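PDB 3E82: putative oxidoreductase from Klebsiella pneumoniae subsp. pneumoniae MGH 78578, which probably acts as a nucleotide-binding oxidoreductase of the Gfo/Idh/MocA family, its substrate being unidentified. Local coordinates for residues B[304-307]-B[308-312]; B[314-317]-B[318-322]; B[138-142]-B[143-147]; B[183-186]-B[187-191]; B[202-206]-B[207-211]. All blocks are in the same frame, centred on the assembly; numbering follows the deposited sequence.

Overall arrangement
The five contacts are local and follow one another along the chain in the order 3, 4, 5, 1, 2. Interaction 4, about 9 Å from the chain's centre, holds His183, probably at the active site as in relatives. Centre to centre, interaction 2 lies about 14 Å from it, touching where Gln190 packs on Glu322, and interaction 3 about 17 Å, touching through Ile140 and Leu191. Arg128 forms salt bridges with both Asp186 and Glu322. Interactions 1 and 2 touch, Leu305 CB lying 3.5 Å from Pro317 CB, where the loop after helix 300-310 folds back onto it. Interaction 5, about 25 Å from interaction 4 between centres, reaches the second subunit.

Interaction 1: residues B[304-307]-B[308-312]; sequences MLIR and DALKG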
# COMPACT_ATOMS: atom_id res chain seq x y z
N MSE B 304 -27.33 19.38 -8.02
CA MSE B 304 -28.61 19.47 -7.32
C MSE B 304 -28.38 20.18 -5.99
O MSE B 304 -29.18 21.01 -5.57
CB MSE B 304 -29.18 18.08 -7.09
CG MSE B 304 -29.35 17.29 -8.36
SE MSE B 304 -30.14 15.55 -8.06
CE MSE B 304 -28.64 14.39 -8.34
N LEU B 305 -27.26 19.87 -5.34
CA LEU B 305 -26.93 20.49 -4.06
C LEU B 305 -26.47 21.94 -4.23
O LEU B 305 -26.80 22.80 -3.42
CB LEU B 305 -25.87 19.65 -3.34
CG LEU B 305 -26.34 18.25 -2.91
CD1 LEU B 305 -25.18 17.46 -2.34
CD2 LEU B 305 -27.46 18.37 -1.87
N ILE B 306 -25.72 22.21 -5.30
CA ILE B 306 -25.27 23.58 -5.55
C ILE B 306 -26.53 24.41 -5.81
O ILE B 306 -26.65 25.56 -5.37
CB ILE B 306 -24.35 23.65 -6.80
CG1 ILE B 306 -22.92 23.18 -6.45
CG2 ILE B 306 -24.39 25.06 -7.38
CD1 ILE B 306 -22.11 24.15 -5.58
N ARG B 307 -27.47 23.81 -6.53
CA ARG B 307 -28.75 24.45 -6.84
C ARG B 307 -29.44 24.79 -5.52
O ARG B 307 -29.79 25.94 -5.27
CB ARG B 307 -29.65 23.48 -7.63
CG ARG B 307 -31.03 24.03 -7.96
CD ARG B 307 -31.95 22.91 -8.44
NE ARG B 307 -32.04 21.87 -7.42
CZ ARG B 307 -32.57 20.66 -7.61
NH1 ARG B 307 -33.08 20.32 -8.78
NH2 ARG B 307 -32.57 19.79 -6.60
N ASP B 308 -29.61 23.78 -4.68
CA ASP B 308 -30.27 23.98 -3.40
C ASP B 308 -29.56 25.02 -2.54
O ASP B 308 -30.20 25.82 -1.85
CB ASP B 308 -30.38 22.65 -2.65
CG ASP B 308 -31.26 21.66 -3.38
OD1 ASP B 308 -32.11 22.11 -4.18
OD2 ASP B 308 -31.11 20.43 -3.16
N ALA B 309 -28.23 25.01 -2.60
CA ALA B 309 -27.45 25.97 -1.83
C ALA B 309 -27.70 27.38 -2.35
O ALA B 309 -27.82 28.33 -1.57
CB ALA B 309 -25.96 25.62 -1.91
N LEU B 310 -27.79 27.53 -3.67
CA LEU B 310 -28.04 28.85 -4.26
C LEU B 310 -29.44 29.35 -3.91
O LEU B 310 -29.66 30.55 -3.78
CB LEU B 310 -27.89 28.79 -5.79
CG LEU B 310 -26.47 28.56 -6.29
CD1 LEU B 310 -26.45 28.54 -7.82
CD2 LEU B 310 -25.57 29.67 -5.76
N LYS B 311 -30.38 28.42 -3.77
CA LYS B 311 -31.75 28.79 -3.42
C LYS B 311 -31.87 29.05 -1.93
O LYS B 311 -32.96 29.32 -1.42
CB LYS B 311 -32.71 27.69 -3.87
CG LYS B 311 -32.86 27.60 -5.39
CD LYS B 311 -33.63 26.36 -5.83
CE LYS B 311 -35.06 26.37 -5.32
NZ LYS B 311 -35.76 25.10 -5.69
N GLY B 312 -30.74 28.97 -1.23
CA GLY B 312 -30.71 29.21 0.20
C GLY B 312 -31.20 28.07 1.09
O GLY B 312 -31.27 28.22 2.30
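Arg307 and Asp308 run side by side and point the same way, which brings a guanidinium and a carboxylate together on the helix surface. Their planes are 34° apart. The salt bridge is skewed: Arg307 NE reaches Asp308 OD1 at 3.2 Å from 49° out of the carboxylate plane, while NH2 adds a weak bond to the same oxygen. A bend at the third torsion of Arg307 (57°) folds the chain back to this position, and CA of Met304 lies above one guanidinium face, offset toward the rim. The remaining amino group, NH1, is bonded to the carbonyl of Pro31, so the arginine also ties the helix to the loop before strand 33-39.

Further along, the aliphatic part of Lys311 lies alongside Arg307, its CD 4.1 Å from Arg307 CG. On another flank Ile306 CG2 and Leu310 CD1 meet at 4.1 Å, the two side chains slanting across each other; Leu310 and Arg307 both touch Ile8 of strand 8-13. Backbone bonds hold this spacing, Lys311 N to Arg307 O being the last helical one. Gly312, with positive phi, then bonds through its N to Ala309 O: the Schellman motif that closes helix 300-310.

Interaction 2: residues B[314-317]-B[318-322]; sequences IANP and VPPVE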
# COMPACT_ATOMS: atom_id res chain seq x y z
N ILE B 314 -29.73 25.10 1.71
CA ILE B 314 -28.66 24.45 2.46
C ILE B 314 -27.33 25.16 2.23
O ILE B 314 -27.22 26.10 1.46
CB ILE B 314 -28.47 23.00 2.00
CG1 ILE B 314 -28.09 22.98 0.51
CG2 ILE B 314 -29.75 22.20 2.23
CD1 ILE B 314 -27.76 21.60 -0.02
N ALA B 315 -26.30 24.67 2.91
CA ALA B 315 -24.97 25.24 2.77
C ALA B 315 -24.29 24.69 1.52
O ALA B 315 -24.68 23.66 0.97
CB ALA B 315 -24.13 24.92 4.01
N ASN B 316 -23.27 25.42 1.05
CA ASN B 316 -22.49 25.02 -0.12
C ASN B 316 -22.10 23.55 0.10
O ASN B 316 -21.49 23.22 1.11
CB ASN B 316 -21.22 25.87 -0.17
CG ASN B 316 -20.44 25.70 -1.47
OD1 ASN B 316 -20.58 24.70 -2.18
ND2 ASN B 316 -19.58 26.68 -1.76
N PRO B 317 -22.45 22.66 -0.84
CA PRO B 317 -22.08 21.26 -0.64
C PRO B 317 -20.57 21.03 -0.70
O PRO B 317 -20.05 20.07 -0.12
CB PRO B 317 -22.81 20.54 -1.77
CG PRO B 317 -22.79 21.58 -2.88
CD PRO B 317 -23.14 22.85 -2.13
N VAL B 318 -19.86 21.91 -1.40
CA VAL B 318 -18.42 21.79 -1.51
C VAL B 318 -17.78 23.16 -1.32
O VAL B 318 -17.42 23.82 -2.29
CB VAL B 318 -18.01 21.25 -2.89
CG1 VAL B 318 -16.49 21.06 -2.95
CG2 VAL B 318 -18.75 19.94 -3.17
N PRO B 319 -17.67 23.61 -0.07
CA PRO B 319 -17.06 24.92 0.20
C PRO B 319 -15.62 24.94 -0.28
O PRO B 319 -14.90 23.93 -0.23
CB PRO B 319 -17.19 25.06 1.71
CG PRO B 319 -17.21 23.63 2.19
CD PRO B 319 -18.10 22.96 1.18
N PRO B 320 -15.16 26.10 -0.78
CA PRO B 320 -13.79 26.25 -1.28
C PRO B 320 -12.67 25.82 -0.34
O PRO B 320 -11.63 25.35 -0.79
CB PRO B 320 -13.72 27.72 -1.69
CG PRO B 320 -14.77 28.40 -0.85
CD PRO B 320 -15.89 27.39 -0.81
N VAL B 321 -12.88 25.99 0.97
CA VAL B 321 -11.85 25.59 1.93
C VAL B 321 -11.58 24.08 1.88
O VAL B 321 -10.48 23.63 2.21
CB VAL B 321 -12.25 26.00 3.36
CG1 VAL B 321 -13.44 25.18 3.85
CG2 VAL B 321 -11.06 25.85 4.29
N GLU B 322 -12.57 23.30 1.44
CA GLU B 322 -12.39 21.86 1.34
C GLU B 322 -11.52 21.55 0.13
O GLU B 322 -10.80 20.57 0.13
CB GLU B 322 -13.74 21.15 1.23
CG GLU B 322 -14.64 21.41 2.42
CD GLU B 322 -15.83 20.48 2.49
OE1 GLU B 322 -16.23 19.91 1.44
OE2 GLU B 322 -16.39 20.34 3.59
O HOH W 1 -19.23 19.63 3.05
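Asn316 folds its side chain over the backbone that follows, and its OD1 accepts the amide hydrogen of Val318, with OD1 and Val318 N 3.0 Å apart. The N-H points fairly straight at the oxygen (151°), but the nitrogen stands 47° out of the plane of the side-chain carbonyl. CG lies anti to the backbone N of Asn316 (chi1 -171°), which carries the amide forward along the chain. Its other end is fixed too: ND2 bonds to the carbonyl of Leu121, the first residue of strand 121-123.

The close packing is around this amide and the three prolines. Pro319 CD rests 3.4 Å from Asn316 O, and Pro320 CD approaches Asn316 ND2 at 3.9 Å. Across the peptide link Val318 CG2 stands 4.3 Å from Pro317 CB, with the buried valine extending to Tyr302 of helix 300-310 and to His125.

The other side is looser and relies on water. Pro317 O and Glu322 OE1, 4.1 Å apart and both acceptors, cannot bond directly; a water donates to Glu322 OE2 at 3.0 Å and, over a longer 3.3 Å, to Pro317 O. OE1 of the same carboxylate forms a salt bridge with Arg128. Glu322 N bonds back to Pro319 O, starting the helical path. The side-chain oxygen held by the amide two residues ahead is an Asx turn, placed in the proline-rich lead-in to helix 320-339.

Interaction 3: residues B[138-142]-B[143-147]; sequences QVIEQ and GTLGA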
# COMPACT_ATOMS: atom_id res chain seq x y z
N GLN B 138 -20.97 3.61 3.36
CA GLN B 138 -22.11 2.95 3.98
C GLN B 138 -21.69 1.83 4.92
O GLN B 138 -22.17 1.75 6.04
CB GLN B 138 -23.03 2.40 2.89
CG GLN B 138 -24.21 1.60 3.43
CD GLN B 138 -25.03 0.95 2.32
OE1 GLN B 138 -24.50 0.17 1.51
NE2 GLN B 138 -26.31 1.28 2.27
N VAL B 139 -20.78 0.98 4.47
CA VAL B 139 -20.32 -0.13 5.31
C VAL B 139 -19.60 0.40 6.55
O VAL B 139 -19.84 -0.09 7.66
CB VAL B 139 -19.37 -1.07 4.53
CG1 VAL B 139 -18.86 -2.17 5.46
CG2 VAL B 139 -20.12 -1.68 3.34
N ILE B 140 -18.75 1.40 6.38
CA ILE B 140 -18.03 1.98 7.52
C ILE B 140 -19.00 2.57 8.54
O ILE B 140 -18.91 2.28 9.74
CB ILE B 140 -17.07 3.11 7.07
CG1 ILE B 140 -15.96 2.53 6.18
CG2 ILE B 140 -16.48 3.81 8.31
CD1 ILE B 140 -15.02 3.58 5.59
N GLU B 141 -19.92 3.41 8.07
CA GLU B 141 -20.89 4.06 8.94
C GLU B 141 -21.86 3.09 9.62
O GLU B 141 -22.37 3.38 10.70
CB GLU B 141 -21.66 5.12 8.16
CG GLU B 141 -20.91 6.44 8.06
CD GLU B 141 -21.54 7.42 7.08
OE1 GLU B 141 -22.78 7.39 6.91
OE2 GLU B 141 -20.78 8.22 6.49
N GLN B 142 -22.10 1.96 8.97
CA GLN B 142 -22.97 0.91 9.49
C GLN B 142 -22.36 0.33 10.77
O GLN B 142 -23.06 -0.25 11.60
CB GLN B 142 -23.09 -0.23 8.47
CG GLN B 142 -24.30 -0.22 7.57
CD GLN B 142 -24.10 -1.14 6.36
OE1 GLN B 142 -23.27 -2.07 6.39
NE2 GLN B 142 -24.86 -0.90 5.30
N GLY B 143 -21.05 0.49 10.90
CA GLY B 143 -20.34 -0.04 12.06
C GLY B 143 -19.92 -1.48 11.80
O GLY B 143 -19.35 -2.15 12.66
N THR B 144 -20.17 -1.95 10.58
CA THR B 144 -19.85 -3.31 10.19
C THR B 144 -18.39 -3.72 10.33
O THR B 144 -18.09 -4.89 10.61
CB THR B 144 -20.27 -3.56 8.73
OG1 THR B 144 -21.63 -3.15 8.55
CG2 THR B 144 -20.13 -5.04 8.37
N LEU B 145 -17.47 -2.78 10.14
CA LEU B 145 -16.05 -3.09 10.24
C LEU B 145 -15.48 -2.77 11.61
O LEU B 145 -14.29 -2.98 11.85
CB LEU B 145 -15.26 -2.31 9.18
CG LEU B 145 -15.79 -2.33 7.74
CD1 LEU B 145 -14.91 -1.44 6.87
CD2 LEU B 145 -15.82 -3.75 7.22
N GLY B 146 -16.32 -2.29 12.52
CA GLY B 146 -15.83 -1.91 13.83
C GLY B 146 -15.07 -0.62 13.56
O GLY B 146 -15.41 0.10 12.63
N ALA B 147 -14.04 -0.33 14.35
CA ALA B 147 -13.25 0.89 14.13
C ALA B 147 -12.31 0.69 12.94
O ALA B 147 -11.58 -0.30 12.87
CB ALA B 147 -12.43 1.22 15.38
O HOH W 2 -17.44 0.04 10.52
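The carbonyl oxygen of Ile140 is gripped twice, by Gly143 N at 3.0 Å and by a water at 2.8 Å. The amide approaches from well above the carbonyl plane, 57° out of it, as the chain turns off the end of helix 131-142. This is a Schellman motif: Gly143 takes a positive phi of 88°, a backbone state that suits glycine, and a weak bond from Thr144 N to Val139 O completes the pair of links back into the last turn.

The water on Ile140 O is itself a three-way bridge. It accepts from Leu145 N at 2.8 Å and donates to Gly146 O, so the helix end and the following type I turn, Gly143 to Gly146, share one solvent molecule. Within that turn Gly146 N bonds to Gly143 O.

Beside the polar links lies an apolar seam. Leu145 points back toward the helix and crosses Val139 at about a right angle, its CG 3.8 Å from Val139 CG1. That same methyl also touches Thr144 CB, and placing it anti to the backbone N of Val139 (chi1 177°) aims it at both residues. Val139 and Thr144 both reach Ile282 of strand 280-284, while Ile140 packs on Val148 and Phe151 of strand 148-156, which follows in the chain. Leu145 CD1 slants past Ile140 CG1 at 4.2 Å.

Interaction 4: residues B[183-186]-B[187-191]; sequences HLID and QALQL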
# COMPACT_ATOMS: atom_id res chain seq x y z
N HIS B 183 -9.39 13.32 -6.29
CA HIS B 183 -10.62 12.66 -5.84
C HIS B 183 -10.35 11.61 -4.76
O HIS B 183 -11.18 11.38 -3.88
CB HIS B 183 -11.38 12.03 -7.02
CG HIS B 183 -10.81 10.73 -7.49
ND1 HIS B 183 -9.62 10.64 -8.17
CD2 HIS B 183 -11.28 9.46 -7.37
CE1 HIS B 183 -9.37 9.37 -8.46
NE2 HIS B 183 -10.36 8.63 -7.99
N LEU B 184 -9.17 11.00 -4.82
CA LEU B 184 -8.76 10.00 -3.83
C LEU B 184 -8.64 10.70 -2.47
O LEU B 184 -9.10 10.21 -1.44
CB LEU B 184 -7.41 9.39 -4.24
CG LEU B 184 -7.38 7.98 -4.82
CD1 LEU B 184 -8.59 7.71 -5.68
CD2 LEU B 184 -6.09 7.78 -5.60
N ILE B 185 -7.99 11.87 -2.49
CA ILE B 185 -7.80 12.65 -1.27
C ILE B 185 -9.13 13.19 -0.73
O ILE B 185 -9.45 13.02 0.45
CB ILE B 185 -6.89 13.87 -1.52
CG1 ILE B 185 -5.49 13.40 -1.92
CG2 ILE B 185 -6.82 14.74 -0.26
CD1 ILE B 185 -4.66 14.50 -2.55
N ASP B 186 -9.91 13.83 -1.60
CA ASP B 186 -11.18 14.41 -1.20
C ASP B 186 -12.08 13.42 -0.47
O ASP B 186 -12.66 13.76 0.56
CB ASP B 186 -11.92 14.98 -2.42
CG ASP B 186 -13.16 15.75 -2.04
OD1 ASP B 186 -13.05 16.70 -1.23
OD2 ASP B 186 -14.25 15.42 -2.54
N GLN B 187 -12.20 12.21 -1.00
CA GLN B 187 -13.02 11.17 -0.37
C GLN B 187 -12.49 10.84 1.02
O GLN B 187 -13.26 10.69 1.97
CB GLN B 187 -13.04 9.90 -1.25
CG GLN B 187 -13.91 10.02 -2.50
CD GLN B 187 -13.68 8.91 -3.52
OE1 GLN B 187 -12.70 8.16 -3.45
NE2 GLN B 187 -14.58 8.81 -4.50
N ALA B 188 -11.17 10.74 1.15
CA ALA B 188 -10.56 10.43 2.44
C ALA B 188 -10.84 11.53 3.48
O ALA B 188 -11.20 11.23 4.62
CB ALA B 188 -9.05 10.24 2.28
N LEU B 189 -10.68 12.79 3.08
CA LEU B 189 -10.91 13.90 4.00
C LEU B 189 -12.38 13.94 4.43
O LEU B 189 -12.69 14.19 5.59
CB LEU B 189 -10.52 15.23 3.34
CG LEU B 189 -9.05 15.33 2.90
CD1 LEU B 189 -8.77 16.70 2.28
CD2 LEU B 189 -8.16 15.09 4.10
N GLN B 190 -13.28 13.69 3.49
CA GLN B 190 -14.71 13.69 3.79
C GLN B 190 -15.02 12.62 4.85
O GLN B 190 -15.82 12.84 5.76
CB GLN B 190 -15.52 13.41 2.52
CG GLN B 190 -15.68 14.61 1.58
CD GLN B 190 -16.63 15.66 2.14
OE1 GLN B 190 -16.21 16.67 2.72
NE2 GLN B 190 -17.93 15.43 1.98
N LEU B 191 -14.37 11.47 4.72
CA LEU B 191 -14.58 10.37 5.66
C LEU B 191 -13.90 10.57 7.01
O LEU B 191 -14.50 10.31 8.05
CB LEU B 191 -14.07 9.04 5.07
CG LEU B 191 -14.88 8.39 3.95
CD1 LEU B 191 -14.17 7.13 3.46
CD2 LEU B 191 -16.27 8.05 4.47
O HOH W 3 -10.45 7.77 -1.74
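The middle of helix 176-192 supplies this contact, two successive turns of a largely buried alpha-helix between strand 148-156, helices 131-142 and 320-339, and the loop carrying Arg127 and Arg128. Gln187 lies back along the preceding turn, its CG 3.3 Å from the carbonyl oxygen of His183, its extended chain passing near the His183 ring. With CG beside its own backbone N (chi1 -74°), the chain runs toward the helix start. Gln187 N bonds to His183 O at 3.2 Å with the N-H aimed closely at it (165°).

The amide end of this buried glutamine is well satisfied. OE1 receives a hydrogen bond from a water at 2.9 Å, and that water also donates to Leu184 O, whose own link from Ala188 N is weak and long. OE1 is further held by Arg240, while NE2 donates to the carbonyl of Arg127.

On another flank, Ile185 and Leu189 lie alongside each other and point the same way. Ile185 CG2, anti to the backbone N, meets Leu189 CD1 at 3.8 Å, and Leu189 N bonds to Ile185 O at 2.9 Å, nearly in line with the carbonyl (170°). Ile185 continues onto Val329 and Leu330 of helix 320-339. Asp186 faces that helix at Val326 and forms a salt bridge with Arg128, while Gln190 CG covers Asp186 O at 3.3 Å. Helix 176-192 carries the D-x-G-x-H-x-x-D pattern of the Gfo/Idh/MocA family, and His183 probably sits where relatives such as inositol dehydrogenase have their catalytic histidine.

Interaction 5: residues B[202-206]-B[207-211]; sequences IATLR and DGAEI
The guanidinium of Arg206 meets a water at its edge, in the plane of the group, with NH2 donating over 2.6 Å. The methyl CB of Ala209 comes in obliquely, 4.2 Å from Arg206 NE. The same water donates to Ile211 O, on the far arm of the loop; that length, 2.5 Å, is unusually short and perhaps a model error, so the bridge is doubtful in detail. The remaining nitrogens are taken up by neighbours: NE forms a salt bridge with Asp213, and NH1 bonds to the carbonyl of Arg159. A kink at the third torsion of Arg206 (-53°) turns the flat group to this side after a straight run through the second.

Nearer the backbone, Arg206 CB and Ala209 CB stand 3.8 Å apart at the type II turn from Arg206 to Ala209. Ala209 N closes it with a bond to Arg206 O at 3.1 Å, and Gly208 occupies its third position with phi 96°. The turn is the tip of the hairpin connection between the antiparallel strands 197-203 and 214-220, the former outermost in the sheet within this chain.

Thr204 packs from the incoming arm against the returning one. OG1 beside the backbone N (chi1 -59°) leaves CG2 aimed at Ala209 CB, 3.5 Å from it. Toward the second subunit, Leu205 O accepts a hydrogen bond from Lys149 NZ of that subunit, and Leu205 packs on its Ala223.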
# COMPACT_ATOMS: atom_id res chain seq x y z
N ILE B 202 6.53 9.31 -5.02
CA ILE B 202 6.06 9.50 -6.40
C ILE B 202 7.17 9.17 -7.40
O ILE B 202 8.32 9.59 -7.23
CB ILE B 202 5.57 10.97 -6.60
CG1 ILE B 202 4.48 11.29 -5.57
CG2 ILE B 202 4.99 11.16 -8.00
CD1 ILE B 202 4.01 12.73 -5.60
N ALA B 203 6.83 8.43 -8.45
CA ALA B 203 7.86 8.05 -9.42
C ALA B 203 7.37 7.85 -10.85
O ALA B 203 6.16 7.75 -11.11
CB ALA B 203 8.56 6.77 -8.93
N THR B 204 8.34 7.79 -11.76
CA THR B 204 8.11 7.57 -13.18
C THR B 204 8.74 6.20 -13.45
O THR B 204 9.96 6.09 -13.51
CB THR B 204 8.82 8.64 -14.04
OG1 THR B 204 8.33 9.94 -13.67
CG2 THR B 204 8.56 8.41 -15.53
N LEU B 205 7.91 5.18 -13.60
CA LEU B 205 8.40 3.82 -13.80
C LEU B 205 8.24 3.22 -15.20
O LEU B 205 9.01 2.35 -15.60
CB LEU B 205 7.73 2.89 -12.79
CG LEU B 205 7.83 3.31 -11.31
CD1 LEU B 205 7.06 2.32 -10.45
CD2 LEU B 205 9.30 3.36 -10.89
N ARG B 206 7.23 3.66 -15.95
CA ARG B 206 7.06 3.11 -17.29
C ARG B 206 8.24 3.47 -18.19
O ARG B 206 8.80 4.56 -18.09
CB ARG B 206 5.76 3.61 -17.93
CG ARG B 206 4.51 2.93 -17.42
CD ARG B 206 3.28 3.55 -18.02
NE ARG B 206 3.27 4.99 -17.82
CZ ARG B 206 2.39 5.81 -18.39
NH1 ARG B 206 1.45 5.33 -19.19
NH2 ARG B 206 2.46 7.12 -18.16
N ASP B 207 8.61 2.53 -19.04
CA ASP B 207 9.71 2.72 -19.98
C ASP B 207 9.26 3.78 -20.99
O ASP B 207 8.27 3.59 -21.70
CB ASP B 207 10.02 1.40 -20.68
CG ASP B 207 11.32 1.43 -21.46
OD1 ASP B 207 12.37 1.74 -20.84
OD2 ASP B 207 11.31 1.14 -22.68
N GLY B 208 9.98 4.90 -21.02
CA GLY B 208 9.63 5.96 -21.95
C GLY B 208 8.77 7.07 -21.36
O GLY B 208 8.55 8.09 -22.01
N ALA B 209 8.27 6.87 -20.15
CA ALA B 209 7.43 7.88 -19.51
C ALA B 209 8.26 9.09 -19.11
O ALA B 209 9.45 8.98 -18.84
CB ALA B 209 6.74 7.29 -18.28
N GLU B 210 7.62 10.26 -19.08
CA GLU B 210 8.31 11.49 -18.72
C GLU B 210 7.63 12.20 -17.56
O GLU B 210 8.10 13.24 -17.10
CB GLU B 210 8.40 12.42 -19.93
CG GLU B 210 9.14 11.80 -21.11
CD GLU B 210 9.70 12.84 -22.06
OE1 GLU B 210 10.48 13.71 -21.59
OE2 GLU B 210 9.38 12.78 -23.26
N ILE B 211 6.52 11.63 -17.09
CA ILE B 211 5.77 12.20 -15.98
C ILE B 211 5.51 11.07 -15.00
O ILE B 211 5.42 9.91 -15.40
CB ILE B 211 4.40 12.74 -16.43
CG1 ILE B 211 4.39 12.98 -17.94
CG2 ILE B 211 4.09 14.03 -15.69
CD1 ILE B 211 3.03 13.38 -18.49
O HOH W 4 4.00 8.98 -17.26